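Hypothetical protein (Mesorhizobium loti, PDB 2O2X) removes the C-7 phosphate of D-glycero-beta-D-manno-heptose 1,7-bisphosphate, a magnesium-dependent step in the synthesis of ADP-L-glycero-beta-D-manno-heptose. Local coordinates at residues P28-A33 against A151-R156; A33-R38 against P74-T79; A64-N69 against E108-D113; M114-A119 against P140-E145; R136-G141 against G170-L175. All blocks are in the same frame, centred on the assembly; numbering follows the deposited sequence. Where two conformers were deposited one is given.

Contact 1 (P28-A33 against A151-R156)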
# COMPACT_ATOMS: atom_id res chain seq x y z
N PRO A 28 -5.99 -12.59 -13.53
CA PRO A 28 -5.87 -14.03 -13.37
C PRO A 28 -5.14 -14.36 -12.08
O PRO A 28 -4.45 -13.52 -11.51
CB PRO A 28 -5.04 -14.47 -14.59
CG PRO A 28 -4.36 -13.25 -15.03
CD PRO A 28 -5.21 -12.08 -14.66
N PRO A 29 -5.25 -15.60 -11.62
CA PRO A 29 -4.59 -15.96 -10.38
C PRO A 29 -3.09 -16.10 -10.49
O PRO A 29 -2.55 -16.22 -11.58
CB PRO A 29 -5.24 -17.30 -10.01
CG PRO A 29 -5.59 -17.89 -11.32
CD PRO A 29 -5.99 -16.74 -12.21
N HIS A 30 -2.43 -16.02 -9.34
CA HIS A 30 -0.98 -16.24 -9.18
C HIS A 30 -0.12 -15.15 -9.83
O HIS A 30 1.00 -15.41 -10.28
CB HIS A 30 -0.55 -17.65 -9.63
CG HIS A 30 0.63 -18.19 -8.87
ND1 HIS A 30 0.59 -18.44 -7.52
CD2 HIS A 30 1.87 -18.54 -9.29
CE1 HIS A 30 1.76 -18.91 -7.13
NE2 HIS A 30 2.55 -18.99 -8.18
N LEU A 31 -0.65 -13.93 -9.85
CA LEU A 31 0.13 -12.76 -10.27
C LEU A 31 0.83 -12.18 -9.04
O LEU A 31 0.27 -12.18 -7.93
CB LEU A 31 -0.76 -11.67 -10.85
CG LEU A 31 -1.35 -11.92 -12.23
CD1 LEU A 31 -2.28 -10.79 -12.61
CD2 LEU A 31 -0.21 -12.09 -13.23
N PRO A 32 2.01 -11.59 -9.25
CA PRO A 32 2.58 -10.72 -8.23
C PRO A 32 1.82 -9.42 -8.17
O PRO A 32 1.14 -9.06 -9.13
CB PRO A 32 4.00 -10.44 -8.74
CG PRO A 32 4.17 -11.22 -9.98
CD PRO A 32 2.84 -11.61 -10.47
N ALA A 33 1.91 -8.75 -7.03
CA ALA A 33 1.28 -7.45 -6.83
C ALA A 33 2.33 -6.41 -6.52
O ALA A 33 3.44 -6.73 -6.06
CB ALA A 33 0.29 -7.50 -5.68
N ALA A 151 -5.51 -14.12 -4.98
CA ALA A 151 -4.66 -15.25 -5.31
C ALA A 151 -3.26 -14.82 -5.77
O ALA A 151 -2.74 -15.29 -6.78
CB ALA A 151 -5.34 -16.15 -6.36
N LEU A 152 -2.64 -13.92 -5.00
CA LEU A 152 -1.34 -13.36 -5.36
C LEU A 152 -0.18 -14.32 -5.18
O LEU A 152 -0.20 -15.16 -4.28
CB LEU A 152 -1.03 -12.11 -4.55
CG LEU A 152 -2.04 -10.97 -4.70
CD1 LEU A 152 -1.71 -9.87 -3.73
CD2 LEU A 152 -2.12 -10.46 -6.10
N ASP A 153 0.87 -14.11 -5.98
CA ASP A 153 2.17 -14.70 -5.74
C ASP A 153 2.94 -13.72 -4.85
O ASP A 153 3.56 -12.77 -5.35
CB ASP A 153 2.87 -14.93 -7.07
CG ASP A 153 4.21 -15.59 -6.93
OD1 ASP A 153 4.80 -15.60 -5.82
OD2 ASP A 153 4.71 -16.07 -7.96
N LEU A 154 2.87 -13.92 -3.55
CA LEU A 154 3.51 -12.99 -2.61
C LEU A 154 5.03 -13.02 -2.72
O LEU A 154 5.68 -11.99 -2.58
CB LEU A 154 3.09 -13.26 -1.17
CG LEU A 154 1.64 -12.98 -0.79
CD1 LEU A 154 1.40 -13.38 0.66
CD2 LEU A 154 1.30 -11.51 -1.03
N GLN A 155 5.60 -14.17 -3.03
CA GLN A 155 7.04 -14.29 -3.05
C GLN A 155 7.64 -13.42 -4.15
O GLN A 155 8.75 -12.95 -4.01
CB GLN A 155 7.45 -15.76 -3.21
CG GLN A 155 7.09 -16.63 -2.01
CD GLN A 155 5.59 -16.91 -1.85
OE1 GLN A 155 4.80 -16.85 -2.81
NE2 GLN A 155 5.19 -17.20 -0.61
N ARG A 156 6.90 -13.19 -5.23
CA ARG A 156 7.37 -12.34 -6.32
C ARG A 156 6.85 -10.89 -6.25
O ARG A 156 7.19 -10.09 -7.10
CB ARG A 156 7.00 -12.96 -7.67
CG ARG A 156 7.62 -14.35 -7.88
CD ARG A 156 7.33 -14.88 -9.28
NE ARG A 156 7.94 -14.05 -10.32
CZ ARG A 156 7.31 -13.55 -11.39
NH1 ARG A 156 6.01 -13.77 -11.62
NH2 ARG A 156 8.00 -12.81 -12.26
O HOH W 1 3.72 -15.59 -10.23
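With CG anti to its backbone N (chi1 -178°), D153 lays its carboxylate against the face of the H30 imidazole. The first side-chain bond of H30 leaves away from 151-156, but a chi1 of -149° turns the ring back over D153. Ring and carboxylate planes are stacked 24° apart, and D153 CB sits 4.1 Å from the centroid of the H30 ring, squarely over the face, as a CH-pi contact. Water 1 ties this group to R156: it donates to H30 O and, at 2.5 Å, to D153 OD2, and accepts from R156 NH1 in the plane of the guanidinium. R156, its chain bent at chi3, runs alongside P32, whose CG lies 3.5 Å from R156 NH1. The other carboxylate oxygen, D153 OD1, receives the backbone N of R156 at 3.3 Å from above the carboxylate plane, an Asx motif that holds the turn after D153.

Two backbone bonds join the loops beneath. H30 N reaches A151 O at 2.7 Å, in the carbonyl plane, just where a Schellman motif ends helix 141-150; D153 N reaches L31 O at 2.8 Å, from above that carbonyl plane. L152 straddles A33 CB with both methyls, CD1 being 3.7 Å from it. Further on, S157 OG bonds to both D153 O and A33 N. Lying away from the annotated sites, the contact joins the loops leading into the adjacent parallel strands 34-36 and 158-161, at the strand-entry end of the Rossmann-like HAD fold.

Contact 2 (A33-R38 against P74-T79)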
# COMPACT_ATOMS: atom_id res chain seq x y z
N ALA A 33 1.91 -8.75 -7.03
CA ALA A 33 1.28 -7.45 -6.83
C ALA A 33 2.33 -6.41 -6.52
O ALA A 33 3.44 -6.73 -6.06
CB ALA A 33 0.29 -7.50 -5.68
N LEU A 34 1.96 -5.17 -6.76
CA LEU A 34 2.67 -4.01 -6.27
C LEU A 34 1.91 -3.49 -5.07
O LEU A 34 0.83 -2.93 -5.22
CB LEU A 34 2.80 -2.91 -7.33
CG LEU A 34 3.47 -1.61 -6.86
CD1 LEU A 34 4.89 -1.83 -6.44
CD2 LEU A 34 3.39 -0.57 -7.96
N PHE A 35 2.47 -3.69 -3.89
CA PHE A 35 1.91 -3.14 -2.65
C PHE A 35 2.47 -1.74 -2.41
O PHE A 35 3.68 -1.55 -2.49
CB PHE A 35 2.27 -4.01 -1.44
CG PHE A 35 1.58 -5.37 -1.41
CD1 PHE A 35 0.27 -5.49 -0.92
CD2 PHE A 35 2.22 -6.51 -1.87
CE1 PHE A 35 -0.37 -6.72 -0.87
CE2 PHE A 35 1.56 -7.75 -1.80
CZ PHE A 35 0.27 -7.83 -1.32
N LEU A 36 1.59 -0.80 -2.07
CA LEU A 36 1.97 0.57 -1.78
C LEU A 36 1.40 1.00 -0.46
O LEU A 36 0.20 0.89 -0.21
CB LEU A 36 1.42 1.53 -2.85
CG LEU A 36 1.88 1.27 -4.30
CD1 LEU A 36 1.19 2.24 -5.26
CD2 LEU A 36 3.39 1.37 -4.41
N ASP A 37 2.22 1.58 0.39
CA ASP A 37 1.69 2.39 1.49
C ASP A 37 1.01 3.64 0.87
O ASP A 37 1.23 3.95 -0.31
CB ASP A 37 2.84 2.78 2.44
CG ASP A 37 2.35 3.47 3.72
OD1 ASP A 37 1.20 3.32 4.14
OD2 ASP A 37 3.17 4.16 4.34
N ARG A 38 0.16 4.34 1.63
CA ARG A 38 -0.53 5.50 1.12
C ARG A 38 0.14 6.81 1.58
O ARG A 38 0.78 7.49 0.77
CB ARG A 38 -2.03 5.46 1.43
CG ARG A 38 -2.83 6.31 0.44
CD ARG A 38 -4.22 6.67 0.96
NE ARG A 38 -4.10 7.68 2.00
CZ ARG A 38 -5.06 7.98 2.87
NH1 ARG A 38 -6.23 7.36 2.83
NH2 ARG A 38 -4.82 8.88 3.79
N PRO A 74 -1.73 -6.16 -10.32
CA PRO A 74 -2.60 -5.43 -9.39
C PRO A 74 -1.80 -4.51 -8.45
O PRO A 74 -0.70 -4.89 -7.98
CB PRO A 74 -3.30 -6.53 -8.60
CG PRO A 74 -2.48 -7.71 -8.79
CD PRO A 74 -1.79 -7.61 -10.08
N VAL A 75 -2.36 -3.34 -8.20
CA VAL A 75 -1.80 -2.37 -7.26
C VAL A 75 -2.66 -2.36 -6.01
O VAL A 75 -3.86 -2.12 -6.06
CB VAL A 75 -1.71 -0.98 -7.89
CG1 VAL A 75 -1.20 0.03 -6.86
CG2 VAL A 75 -0.82 -0.99 -9.17
N VAL A 76 -2.04 -2.69 -4.88
CA VAL A 76 -2.73 -2.89 -3.62
C VAL A 76 -2.23 -1.90 -2.59
O VAL A 76 -1.05 -1.89 -2.24
CB VAL A 76 -2.56 -4.33 -3.09
CG1 VAL A 76 -3.29 -4.52 -1.79
CG2 VAL A 76 -3.04 -5.36 -4.14
N VAL A 77 -3.15 -1.04 -2.12
CA VAL A 77 -2.82 -0.04 -1.09
C VAL A 77 -2.97 -0.70 0.26
O VAL A 77 -4.01 -1.29 0.53
CB VAL A 77 -3.71 1.19 -1.20
CG1 VAL A 77 -3.39 2.19 -0.07
CG2 VAL A 77 -3.54 1.86 -2.58
N VAL A 78 -1.95 -0.63 1.09
CA VAL A 78 -1.98 -1.22 2.45
C VAL A 78 -1.55 -0.12 3.42
O VAL A 78 -0.41 0.36 3.39
CB VAL A 78 -1.09 -2.49 2.61
CG1 VAL A 78 -1.73 -3.64 1.89
CG2 VAL A 78 0.34 -2.27 2.09
N THR A 79 -2.48 0.35 4.24
CA THR A 79 -2.25 1.59 5.01
C THR A 79 -2.68 1.41 6.46
O THR A 79 -3.78 0.94 6.73
CB THR A 79 -2.97 2.81 4.37
OG1 THR A 79 -2.82 3.98 5.18
CG2 THR A 79 -4.44 2.60 4.15
O HOH W 2 -0.51 5.19 4.89
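Strands 34-36 and 75-79 run parallel, 4.7 Å apart at closest and 30° askew, stitched by four nearly straight backbone bonds in which L34, L36 and V76 each use both N and O; L36 N to V76 O, for instance, is 2.9 Å. Side chains pair by face. F35 lies alongside V76, with CD1 3.8 Å from V76 CB, and also reaches V78 CG1 on the face covered by helix 141-150. On the other face the L36 and V75 side chains cross obliquely, L36 CD1 3.6 Å from V75 CG1, under helix 62-71. R38 CB rests on V77 CG1, while its guanidinium leads off to N98.

Past the strand end, D37 extends CG anti to its backbone N (chi1 -173°). Water 2 bonds to D37 OD1 and to T79 OG1, at 2.6 Å each; T79 OG1 also bonds to Q81. D37 OD1 and V78 O, both acceptors, stand 3.5 Å apart with K137 NZ bonded to both. By similarity D37 is the nucleophile and T79 steadies the phosphoryl group. The salt bridge to K137 would help keep D37 ionised, as a nucleophile needs, although the nearby carboxylate of D166 probably works against it.

Contact 3 (A64-N69 against E108-D113)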
# COMPACT_ATOMS: atom_id res chain seq x y z
N ALA A 64 5.42 4.66 -11.14
CA ALA A 64 5.32 3.26 -10.65
C ALA A 64 3.92 2.70 -10.78
O ALA A 64 3.75 1.55 -11.21
CB ALA A 64 5.79 3.19 -9.19
N ILE A 65 2.92 3.48 -10.41
CA ILE A 65 1.55 3.03 -10.56
C ILE A 65 1.22 2.82 -12.05
O ILE A 65 0.67 1.79 -12.41
CB ILE A 65 0.55 4.00 -9.89
CG1 ILE A 65 0.87 4.20 -8.40
CG2 ILE A 65 -0.88 3.47 -10.00
CD1 ILE A 65 0.00 5.20 -7.72
N ALA A 66 1.58 3.78 -12.88
CA ALA A 66 1.35 3.65 -14.33
C ALA A 66 2.00 2.40 -14.90
O ALA A 66 1.41 1.66 -15.70
CB ALA A 66 1.87 4.87 -15.04
N THR A 67 3.24 2.13 -14.50
CA THR A 67 3.97 0.96 -14.98
C THR A 67 3.29 -0.34 -14.58
O THR A 67 3.14 -1.23 -15.40
CB THR A 67 5.44 1.01 -14.49
OG1 THR A 67 6.09 2.16 -15.05
CG2 THR A 67 6.20 -0.19 -14.89
N ALA A 68 2.87 -0.44 -13.33
CA ALA A 68 2.15 -1.62 -12.85
C ALA A 68 0.84 -1.77 -13.60
O ALA A 68 0.47 -2.87 -14.05
CB ALA A 68 1.89 -1.51 -11.35
N ASN A 69 0.10 -0.67 -13.73
CA ASN A 69 -1.17 -0.70 -14.45
C ASN A 69 -0.98 -1.30 -15.86
O ASN A 69 -1.71 -2.21 -16.27
CB ASN A 69 -1.82 0.69 -14.61
CG ASN A 69 -2.31 1.35 -13.31
OD1 ASN A 69 -2.52 2.57 -13.28
ND2 ASN A 69 -2.52 0.56 -12.23
N GLU A 108 -4.76 11.62 -13.19
CA GLU A 108 -3.43 11.35 -13.76
C GLU A 108 -3.40 10.11 -14.66
O GLU A 108 -2.33 9.73 -15.19
CB GLU A 108 -2.41 11.15 -12.62
CG GLU A 108 -2.22 12.33 -11.68
CD GLU A 108 -1.67 13.55 -12.35
OE1 GLU A 108 -0.88 13.43 -13.32
OE2 GLU A 108 -2.04 14.66 -11.90
N GLY A 109 -4.55 9.46 -14.80
CA GLY A 109 -4.70 8.31 -15.65
C GLY A 109 -4.20 7.01 -15.06
O GLY A 109 -3.86 6.08 -15.80
N VAL A 110 -4.14 6.94 -13.73
CA VAL A 110 -3.65 5.72 -13.06
C VAL A 110 -4.68 5.27 -12.02
O VAL A 110 -5.61 6.01 -11.67
CB VAL A 110 -2.22 5.88 -12.44
CG1 VAL A 110 -1.23 6.42 -13.50
CG2 VAL A 110 -2.22 6.82 -11.23
N PHE A 111 -4.54 4.03 -11.58
CA PHE A 111 -5.51 3.45 -10.68
C PHE A 111 -4.90 2.40 -9.76
O PHE A 111 -3.78 1.93 -9.97
CB PHE A 111 -6.67 2.82 -11.47
CG PHE A 111 -6.22 2.07 -12.65
CD1 PHE A 111 -5.75 0.78 -12.53
CD2 PHE A 111 -6.22 2.66 -13.91
CE1 PHE A 111 -5.32 0.06 -13.65
CE2 PHE A 111 -5.80 1.95 -15.02
CZ PHE A 111 -5.34 0.65 -14.89
N VAL A 112 -5.67 2.06 -8.74
CA VAL A 112 -5.33 0.94 -7.87
C VAL A 112 -6.47 -0.09 -7.93
O VAL A 112 -7.54 0.17 -8.51
CB VAL A 112 -5.06 1.38 -6.43
CG1 VAL A 112 -4.06 2.55 -6.37
CG2 VAL A 112 -6.31 1.73 -5.69
N ASP A 113 -6.21 -1.26 -7.37
CA ASP A 113 -7.10 -2.42 -7.49
C ASP A 113 -7.66 -2.94 -6.17
O ASP A 113 -8.65 -3.68 -6.14
CB ASP A 113 -6.36 -3.50 -8.24
CG ASP A 113 -5.94 -3.01 -9.61
OD1 ASP A 113 -6.88 -2.76 -10.43
OD2 ASP A 113 -4.72 -2.80 -9.84
O HOH W 3 -3.07 -2.47 -11.99
O HOH W 4 -2.54 3.63 -15.80
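A flat amide lies on a flat ring where helix 62-71, the crossover helix of a beta-alpha-beta unit, meets the chain leaving the Schellman motif at G109. The amide of N69 and the ring of F111 are stacked with planes 14° apart; N69 CG stands 3.3 Å above the F111 ring plane, offset toward the rim, so that ND2 is over the CD1-CE1 side and CB near CZ. F111 can fold back this way because its CG takes the crowded position between the backbone N and the carbonyl carbon (chi1 42°).

The same amide grips the backbone of F111 at both ends. N69 OD1 accepts F111 N at 3.0 Å, in the carbonyl plane and on a lone pair, while N69 ND2 donates to F111 O at 2.9 Å in a nearly straight bond (168°). Each end has a second partner: water 4 donates to OD1 and to G109 O, and water 3 accepts from ND2 and donates to D113 OD2. Four bonds thus fix the rotation of the amide. R25 adds a cation-pi contact to the F111 ring and a salt bridge to D113.

One helical turn back, I65 crosses V110 at about a right angle, near L105 of helix 91-107, and A66 CB meets V110 CG1 at 3.8 Å. I65 CG2 is 3.7 Å from V110 CB and presses to 3.3 Å from F111 O.

Contact 4 (M114-A119 against P140-E145)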
# COMPACT_ATOMS: atom_id res chain seq x y z
N MSE A 114 -7.05 -2.55 -5.05
CA MSE A 114 -7.58 -2.95 -3.75
C MSE A 114 -7.02 -1.98 -2.71
O MSE A 114 -5.87 -1.50 -2.85
CB MSE A 114 -7.19 -4.38 -3.42
CG MSE A 114 -7.73 -4.90 -2.12
SE MSE A 114 -7.47 -6.78 -1.79
CE MSE A 114 -8.89 -7.45 -2.90
N VAL A 115 -7.83 -1.68 -1.70
CA VAL A 115 -7.38 -0.89 -0.54
C VAL A 115 -7.64 -1.68 0.74
O VAL A 115 -8.78 -2.10 0.97
CB VAL A 115 -8.12 0.46 -0.45
CG1 VAL A 115 -7.73 1.23 0.82
CG2 VAL A 115 -7.86 1.30 -1.70
N LEU A 116 -6.61 -1.86 1.57
CA LEU A 116 -6.74 -2.38 2.93
C LEU A 116 -6.22 -1.35 3.90
O LEU A 116 -5.21 -0.68 3.65
CB LEU A 116 -6.04 -3.71 3.14
CG LEU A 116 -6.41 -4.80 2.12
CD1 LEU A 116 -5.46 -4.82 0.95
CD2 LEU A 116 -6.33 -6.19 2.77
N ALA A 117 -6.93 -1.17 5.01
CA ALA A 117 -6.54 -0.23 6.03
C ALA A 117 -6.81 -0.79 7.42
O ALA A 117 -7.80 -1.52 7.64
CB ALA A 117 -7.27 1.09 5.86
N CYS A 118 -5.91 -0.47 8.33
CA CYS A 118 -5.96 -0.96 9.72
C CYS A 118 -5.91 0.20 10.70
O CYS A 118 -4.94 0.95 10.70
CB CYS A 118 -4.82 -1.91 9.99
SG CYS A 118 -4.97 -2.60 11.69
N ALA A 119 -6.95 0.32 11.53
CA ALA A 119 -7.09 1.43 12.49
C ALA A 119 -6.42 1.17 13.83
O ALA A 119 -6.15 2.12 14.57
CB ALA A 119 -8.53 1.73 12.71
N PRO A 140 2.29 -8.62 8.85
CA PRO A 140 1.99 -8.77 7.43
C PRO A 140 0.54 -9.06 7.04
O PRO A 140 0.27 -9.35 5.87
CB PRO A 140 2.85 -9.97 7.05
CG PRO A 140 2.83 -10.81 8.28
CD PRO A 140 2.91 -9.83 9.41
N GLY A 141 -0.39 -8.94 7.98
CA GLY A 141 -1.76 -9.40 7.74
C GLY A 141 -2.43 -8.84 6.51
O GLY A 141 -3.15 -9.56 5.81
N MSE A 142 -2.24 -7.55 6.26
CA MSE A 142 -2.95 -6.96 5.10
C MSE A 142 -2.41 -7.51 3.79
O MSE A 142 -3.14 -7.64 2.81
CB MSE A 142 -2.84 -5.42 5.10
CG MSE A 142 -3.72 -4.78 6.12
SE MSE A 142 -3.74 -2.84 6.02
CE MSE A 142 -2.04 -2.46 6.78
N LEU A 143 -1.11 -7.79 3.74
CA LEU A 143 -0.51 -8.38 2.54
C LEU A 143 -1.01 -9.81 2.36
O LEU A 143 -1.37 -10.21 1.27
CB LEU A 143 1.03 -8.35 2.60
CG LEU A 143 1.73 -6.99 2.45
CD1 LEU A 143 1.53 -6.11 3.67
CD2 LEU A 143 3.20 -7.22 2.17
N VAL A 144 -1.02 -10.57 3.45
CA VAL A 144 -1.48 -11.96 3.41
C VAL A 144 -2.95 -12.01 3.00
O VAL A 144 -3.35 -12.82 2.15
CB VAL A 144 -1.21 -12.64 4.78
CG1 VAL A 144 -1.91 -14.01 4.87
CG2 VAL A 144 0.26 -12.77 5.01
N GLU A 145 -3.77 -11.11 3.55
CA GLU A 145 -5.19 -11.07 3.18
C GLU A 145 -5.40 -10.69 1.72
O GLU A 145 -6.20 -11.30 1.00
CB GLU A 145 -5.93 -10.12 4.10
CG GLU A 145 -7.43 -10.06 3.90
CD GLU A 145 -8.15 -11.38 4.16
OE1 GLU A 145 -7.64 -12.23 4.93
OE2 GLU A 145 -9.25 -11.54 3.60
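The carbonyl oxygen of G141 is held by one short bond, from E145 N at 2.8 Å, in the first turn of helix 141-150; P140 O takes V144 N in the same way. No hydrogen bond spans the two segments, so they meet by van der Waals packing, side chain on side chain and side chain on backbone. Selenomethionine M142 does most of the work. Its chain runs extended through chi2 and bends at chi3 (-75°), which sets SE down on the peptide between L116 and A117: SE is 3.5 Å from L116 O and 3.7 Å from A117 N. SE also touches L116 CB at 3.8 Å and, more loosely, C118 CB at 4.2 Å.

L116 answers from the strand. Its CD2 methyl reaches M142 O at 3.5 Å and E145 CB at 4.2 Å, the L116 and E145 side chains crossing at about a right angle. The carboxylate of E145 itself turns to a salt bridge with R149. L116 also packs on V76 and I19, and M142 on V78 and N80, a residue of the substrate site by similarity.

Segment axes come within 9.1 Å and run at 149°, close to antiparallel. That is the helix-on-sheet packing of an alpha/beta crossover: helix 141-150 follows strand 114-118 in the chain and leads to the parallel strand 158-161, crossing over strands 75-80 and 34-36, as in the Rossmann-like core of HAD phosphatases.

Contact 5 (R136-G141 against G170-L175); sequences RKPNPG and GKRAGL
The guanidinium of R172 rests with one face on P138. P138 CB stands 3.6 Å above the plane of the R172 guanidinium, offset toward its rim, and P138 O lies over the same face, 3.6 Å from R172 CD. The arginine chain is extended from CG to NE and runs beside the proline ring, pointing the same way. At the guanidinium edge, in its plane, comes N139 OD1, the amide turned 54° against it. Water 5 joins the two, bonded to N139 OD1 at 3.0 Å and accepting from R172 NH1 at 3.1 Å. Nearer the backbone, P140 sets CG 3.9 Å from R172 CB, crossing that side chain at about a right angle, and P140 CB meets A173 CB at 3.8 Å.

What shapes the loop lies one shell out. The peptide before P138 is cis, and N139 N closes a turn onto R136 O at 2.9 Å. The other end of the N139 amide, ND2, bonds to H133 O and D132 OD1. K137 points elsewhere, its NZ bonded to D37, D166 and V78 O; by similarity it steadies the phosphoryl group, while R136 contributes to substrate recognition. On the helix side, G174 with its positive phi forms a Schellman motif, L175 N and G174 N bonding back into the last turn.

P138 also packs on A165 and Q168 of helix 164-172. The loop arrives from strand 114-118 and ends at P140, the N-cap of helix 141-150, whose L143 packs on A173: the start of one helix leans on the end of the other.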
# COMPACT_ATOMS: atom_id res chain seq x y z
N ARG A 136 -1.94 -4.82 11.47
CA ARG A 136 -1.24 -3.54 11.60
C ARG A 136 0.22 -3.77 11.25
O ARG A 136 0.92 -4.51 11.92
CB ARG A 136 -1.34 -2.96 13.01
CG ARG A 136 -0.64 -1.63 13.10
CD ARG A 136 -0.42 -1.14 14.51
NE ARG A 136 0.42 0.05 14.54
CZ ARG A 136 1.72 0.05 14.84
NH1 ARG A 136 2.36 -1.08 15.17
NH2 ARG A 136 2.38 1.21 14.83
N LYS A 137 0.71 -3.12 10.19
CA LYS A 137 2.13 -3.17 9.81
C LYS A 137 2.92 -2.67 11.01
O LYS A 137 2.52 -1.68 11.62
CB LYS A 137 2.41 -2.31 8.58
CG LYS A 137 1.63 -2.66 7.34
CD LYS A 137 1.88 -1.66 6.20
CE LYS A 137 1.35 -0.26 6.49
NZ LYS A 137 1.68 0.73 5.39
N PRO A 138 4.07 -3.32 11.34
CA PRO A 138 4.83 -4.31 10.58
C PRO A 138 4.30 -5.75 10.49
O PRO A 138 4.88 -6.56 9.75
CB PRO A 138 6.20 -4.27 11.26
CG PRO A 138 5.84 -4.02 12.70
CD PRO A 138 4.76 -2.97 12.60
N ASN A 139 3.22 -6.09 11.18
CA ASN A 139 2.63 -7.40 10.97
C ASN A 139 2.12 -7.46 9.51
O ASN A 139 1.71 -6.44 8.94
CB ASN A 139 1.53 -7.70 11.98
CG ASN A 139 2.04 -7.74 13.41
OD1 ASN A 139 3.11 -8.27 13.68
ND2 ASN A 139 1.28 -7.16 14.33
N PRO A 140 2.29 -8.62 8.85
CA PRO A 140 1.99 -8.77 7.43
C PRO A 140 0.54 -9.06 7.04
O PRO A 140 0.27 -9.35 5.87
CB PRO A 140 2.85 -9.97 7.05
CG PRO A 140 2.83 -10.81 8.28
CD PRO A 140 2.91 -9.83 9.41
N GLY A 141 -0.39 -8.94 7.98
CA GLY A 141 -1.76 -9.40 7.74
C GLY A 141 -2.43 -8.84 6.51
O GLY A 141 -3.15 -9.56 5.81
N GLY A 170 6.53 -6.45 4.42
CA GLY A 170 6.89 -7.17 3.21
C GLY A 170 7.74 -8.41 3.46
O GLY A 170 7.43 -9.48 2.95
N LYS A 171 8.82 -8.27 4.24
CA LYS A 171 9.68 -9.41 4.57
C LYS A 171 8.86 -10.51 5.25
O LYS A 171 8.96 -11.68 4.92
CB LYS A 171 10.82 -8.94 5.48
CG LYS A 171 11.90 -10.00 5.78
CD LYS A 171 13.12 -9.37 6.45
CE LYS A 171 12.77 -8.75 7.82
NZ LYS A 171 13.98 -8.41 8.65
N ARG A 172 8.07 -10.12 6.22
CA ARG A 172 7.29 -11.09 6.99
C ARG A 172 6.21 -11.80 6.17
O ARG A 172 5.79 -12.91 6.53
CB ARG A 172 6.68 -10.44 8.23
CG ARG A 172 7.72 -9.93 9.24
CD ARG A 172 7.09 -9.28 10.46
NE ARG A 172 7.99 -8.38 11.18
CZ ARG A 172 7.63 -7.69 12.25
NH1 ARG A 172 6.41 -7.81 12.76
NH2 ARG A 172 8.49 -6.88 12.84
N ALA A 173 5.74 -11.16 5.10
CA ALA A 173 4.76 -11.72 4.18
C ALA A 173 5.39 -12.67 3.15
O ALA A 173 4.67 -13.32 2.39
CB ALA A 173 3.99 -10.58 3.46
N GLY A 174 6.71 -12.71 3.08
CA GLY A 174 7.41 -13.59 2.16
C GLY A 174 7.93 -12.93 0.89
O GLY A 174 8.42 -13.61 -0.01
N LEU A 175 7.82 -11.61 0.79
CA LEU A 175 8.40 -10.90 -0.35
C LEU A 175 9.92 -10.95 -0.26
O LEU A 175 10.46 -11.21 0.82
CB LEU A 175 7.93 -9.44 -0.39
CG LEU A 175 6.52 -9.17 -0.92
CD1 LEU A 175 5.43 -9.80 -0.07
CD2 LEU A 175 6.33 -7.66 -1.03
O HOH W 5 5.08 -6.83 15.36

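Overall arrangement
The centre of contact 2 lies about 3 Å from the centre of the chain, in the middle of the parallel core, and the others surround it. Contact 4 shares its sheet, with strand 114-118 next to 75-80, centres about 9 Å apart. Contact 3 flanks one face through helix 62-71 and contact 4 the other through helix 141-150. Contact 1 shares A33 with contact 2 and closes the strand-entry end, whereas K137 of contact 5 reaches D37 of contact 2 at the catalytic end. Contacts 3 and 5 are farthest apart, about 23 Å between centres. Along the chain, contact 1 encloses contacts 2, 3 and 4, and contact 5 crosses it; contacts 2 and 5 hold residues that are catalytic or substrate-binding by similarity.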